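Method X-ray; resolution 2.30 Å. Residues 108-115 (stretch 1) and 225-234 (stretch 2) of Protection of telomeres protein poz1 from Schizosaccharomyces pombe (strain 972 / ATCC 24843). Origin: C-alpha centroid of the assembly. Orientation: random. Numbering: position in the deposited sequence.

Stretch 1, residues 108-115: LERQNCMR
Stretch 2, residues 225-234: LQLEVFCDYD

Two segments of one chain, more than a hundred residues apart in sequence, are joined here by a disulfide set among a few polar and apolar contacts. Residues 108-115 are helical, in a helix that begins earlier in the chain. Residues 225-230 close a second helix, and from C231 onward the chain is loop or turn. The two helices run in broadly the same direction, their axes crossing at 32° and approaching to 9.7 Å. The register is fixed by C113 and C231, whose CA atoms lie 6.2 Å apart. Together the stretches bury 455 Å².

The disulfide is the centre of the contact. C113 SG and C231 SG are 2.1 Å apart, with a chi3 of 119°, somewhat wider than the roughly 90° of a relaxed bridge. C113 holds chi1 in t and C231 in m, and both CA-to-CB bonds point toward the opposing stretch. C113 sits in regular helix, its N bonded to E109 O at 3.0 Å. C231 is the first residue to leave helical geometry, with phi/psi of -121/-176, although its N still reaches L227 O at 3.0 Å. The bridge therefore ties a helical residue to the point where the other helix gives way.

Apolar groups pack beside the sulfurs. L227, in the m,t rotamer, leaves its backbone sideways to the contact, but its end comes nearer, placing CD2 3.7 Å from C113 CB. Leucine fills this buried position without bringing in a polar group. F230 CB lies 4.1 Å from C113 SG, and the F230 ring, with chi1 m and chi2 -74°, meets M114. M114 likewise starts sideways and then bends inward through chi1 m and chi2 m, with chi3 at -107°. This bend carries its thioether to the aromatic ring: M114 SD is 3.8 Å from F230 CD2 and 4.4 Å from the ring centroid, in an oblique approach. The flexible, polarizable side chain of methionine is well suited to such a contact.

Buried polar groups need partners. R110 departs sideways, but its t,t,p path over chi1 to chi3 brings the guanidinium back to Q226. R110 NH1 donates to Q226 OE1 at 2.9 Å with an angle of 160°, and the oxygen lies near the guanidinium plane, as a good N-H bond requires. Q226 points toward the helix with chi1 m and chi2 t, an extended chi2 that projects its amide to the arginine. R110 NE and NH2 are hydrogen-bonded just outside the two stretches, and NH1 has a further partner elsewhere in the structure.

A last hydrogen bond lies beyond the disulfide, where the loop of stretch 2 carries Y233 alongside the first helix. Y233, extended at phi/psi -110/155 with chi1 m and chi2 81°, directs its hydroxyl to E109, whose chi1 is t and chi2 131°. Y233 OH donates to E109 OE2 at 2.6 Å, a short bond to a carboxylate, with the acceptor near the ring plane. Tyrosine suits the place because its rigid ring carries a hydroxyl far enough to meet the carboxylate that E109 extends from the helix.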

# COMPACT_ATOMS: atom_id res chain seq x y z
N LEU A 108 -8.23 7.98 1.24
CA LEU A 108 -8.87 9.24 0.90
C LEU A 108 -10.18 8.96 0.17
O LEU A 108 -11.22 9.53 0.49
CB LEU A 108 -7.95 10.09 0.03
CG LEU A 108 -7.08 11.12 0.76
CD1 LEU A 108 -6.34 12.01 -0.23
CD2 LEU A 108 -7.93 11.96 1.71
N GLU A 109 -10.11 8.08 -0.82
CA GLU A 109 -11.28 7.70 -1.61
C GLU A 109 -12.32 6.96 -0.76
O GLU A 109 -13.53 7.15 -0.95
CB GLU A 109 -10.85 6.84 -2.79
CG GLU A 109 -11.97 6.50 -3.77
CD GLU A 109 -11.58 6.76 -5.21
OE1 GLU A 109 -10.63 7.56 -5.44
OE2 GLU A 109 -12.20 6.15 -6.11
N ARG A 110 -11.88 6.05 0.12
CA ARG A 110 -12.84 5.40 1.01
C ARG A 110 -13.57 6.44 1.86
O ARG A 110 -14.80 6.36 2.03
CB ARG A 110 -12.14 4.40 1.92
CG ARG A 110 -13.07 3.58 2.76
CD ARG A 110 -12.34 3.01 3.96
NE ARG A 110 -11.85 4.10 4.81
CZ ARG A 110 -12.62 4.81 5.63
NH1 ARG A 110 -13.92 4.56 5.73
NH2 ARG A 110 -12.09 5.79 6.36
N GLN A 111 -12.84 7.41 2.41
CA GLN A 111 -13.47 8.43 3.24
C GLN A 111 -14.53 9.21 2.46
O GLN A 111 -15.61 9.48 3.00
CB GLN A 111 -12.42 9.37 3.81
CG GLN A 111 -11.69 8.77 4.99
CD GLN A 111 -10.72 9.76 5.63
OE1 GLN A 111 -10.86 10.97 5.48
NE2 GLN A 111 -9.73 9.23 6.33
N ASN A 112 -14.23 9.62 1.22
CA ASN A 112 -15.25 10.31 0.42
C ASN A 112 -16.47 9.44 0.19
O ASN A 112 -17.60 9.92 0.29
CB ASN A 112 -14.70 10.77 -0.92
CG ASN A 112 -14.06 12.12 -0.83
OD1 ASN A 112 -13.40 12.45 0.16
ND2 ASN A 112 -14.31 12.96 -1.83
N CYS A 113 -16.28 8.16 -0.13
CA CYS A 113 -17.42 7.28 -0.28
C CYS A 113 -18.33 7.31 0.95
O CYS A 113 -19.55 7.36 0.81
CB CYS A 113 -16.95 5.85 -0.55
SG CYS A 113 -18.31 4.68 -0.75
N MET A 114 -17.76 7.27 2.15
CA MET A 114 -18.61 7.21 3.33
C MET A 114 -19.39 8.51 3.53
O MET A 114 -20.51 8.49 4.05
CB MET A 114 -17.78 6.85 4.55
CG MET A 114 -17.36 5.39 4.52
SD MET A 114 -18.68 4.17 4.30
CE MET A 114 -18.77 3.46 5.97
N ARG A 115 -18.81 9.64 3.11
CA ARG A 115 -19.41 10.95 3.31
C ARG A 115 -20.54 11.28 2.33
O ARG A 115 -21.26 12.25 2.57
CB ARG A 115 -18.35 12.03 3.22
CG ARG A 115 -17.74 12.37 4.56
CD ARG A 115 -16.89 13.63 4.42
NE ARG A 115 -15.61 13.35 3.76
CZ ARG A 115 -14.44 13.24 4.40
NH1 ARG A 115 -14.39 13.41 5.72
NH2 ARG A 115 -13.34 12.99 3.72
N LEU A 225 -15.38 -3.82 0.81
CA LEU A 225 -16.78 -4.01 1.18
C LEU A 225 -17.53 -2.68 1.21
O LEU A 225 -18.57 -2.54 0.57
CB LEU A 225 -16.87 -4.74 2.52
CG LEU A 225 -18.27 -5.07 3.01
CD1 LEU A 225 -18.84 -6.07 2.07
CD2 LEU A 225 -18.28 -5.64 4.42
N GLN A 226 -16.98 -1.66 1.91
CA GLN A 226 -17.66 -0.36 2.00
C GLN A 226 -17.89 0.26 0.63
O GLN A 226 -18.94 0.87 0.38
CB GLN A 226 -16.86 0.66 2.83
CG GLN A 226 -16.46 0.21 4.18
CD GLN A 226 -15.55 1.21 4.93
OE1 GLN A 226 -15.53 2.42 4.66
NE2 GLN A 226 -14.78 0.69 5.84
N LEU A 227 -16.89 0.20 -0.23
CA LEU A 227 -17.02 0.81 -1.54
C LEU A 227 -18.13 0.14 -2.35
O LEU A 227 -18.90 0.82 -3.03
CB LEU A 227 -15.69 0.73 -2.28
CG LEU A 227 -14.57 1.60 -1.69
CD1 LEU A 227 -13.28 1.31 -2.42
CD2 LEU A 227 -14.90 3.09 -1.79
N GLU A 228 -18.25 -1.19 -2.26
CA GLU A 228 -19.27 -1.90 -3.02
C GLU A 228 -20.66 -1.64 -2.45
O GLU A 228 -21.59 -1.29 -3.18
CB GLU A 228 -18.98 -3.40 -3.06
CG GLU A 228 -20.07 -4.21 -3.76
CD GLU A 228 -19.64 -5.63 -4.12
OE1 GLU A 228 -18.46 -5.83 -4.52
OE2 GLU A 228 -20.46 -6.56 -3.98
N VAL A 229 -20.78 -1.75 -1.12
CA VAL A 229 -22.08 -1.64 -0.47
C VAL A 229 -22.61 -0.21 -0.55
O VAL A 229 -23.77 0.01 -0.90
CB VAL A 229 -21.97 -2.14 0.99
CG1 VAL A 229 -23.23 -1.85 1.77
CG2 VAL A 229 -21.65 -3.63 1.02
N PHE A 230 -21.75 0.79 -0.29
CA PHE A 230 -22.22 2.17 -0.18
C PHE A 230 -22.04 3.03 -1.43
O PHE A 230 -22.74 4.03 -1.57
CB PHE A 230 -21.51 2.87 0.99
CG PHE A 230 -21.88 2.31 2.32
CD1 PHE A 230 -23.13 2.58 2.87
CD2 PHE A 230 -21.01 1.49 3.01
CE1 PHE A 230 -23.49 2.05 4.09
CE2 PHE A 230 -21.36 0.96 4.24
CZ PHE A 230 -22.60 1.23 4.78
N CYS A 231 -21.11 2.70 -2.31
CA CYS A 231 -20.96 3.39 -3.59
C CYS A 231 -21.09 2.42 -4.76
O CYS A 231 -21.43 1.24 -4.58
CB CYS A 231 -19.65 4.20 -3.59
SG CYS A 231 -19.60 5.44 -2.20
N ASP A 232 -20.90 2.94 -5.96
CA ASP A 232 -20.97 2.16 -7.20
C ASP A 232 -19.61 1.63 -7.63
O ASP A 232 -19.04 1.99 -8.67
CB ASP A 232 -21.68 2.97 -8.29
CG ASP A 232 -21.42 2.43 -9.68
OD1 ASP A 232 -21.71 1.22 -9.92
OD2 ASP A 232 -21.08 3.24 -10.58
N TYR A 233 -19.00 0.84 -6.75
CA TYR A 233 -17.90 -0.03 -7.14
C TYR A 233 -18.37 -1.47 -7.08
O TYR A 233 -19.26 -1.83 -6.31
CB TYR A 233 -16.69 0.18 -6.21
CG TYR A 233 -16.17 1.60 -6.15
CD1 TYR A 233 -16.78 2.56 -5.34
CD2 TYR A 233 -15.05 1.99 -6.88
CE1 TYR A 233 -16.29 3.85 -5.27
CE2 TYR A 233 -14.56 3.29 -6.82
CZ TYR A 233 -15.18 4.21 -6.01
OH TYR A 233 -14.69 5.51 -5.94
N ASP A 234 -17.71 -2.32 -7.87
CA ASP A 234 -17.88 -3.76 -7.78
C ASP A 234 -16.51 -4.33 -7.49
O ASP A 234 -15.60 -4.23 -8.32
CB ASP A 234 -18.50 -4.33 -9.06
CG ASP A 234 -18.65 -5.85 -9.04
OD1 ASP A 234 -18.39 -6.50 -8.00
OD2 ASP A 234 -19.13 -6.38 -10.06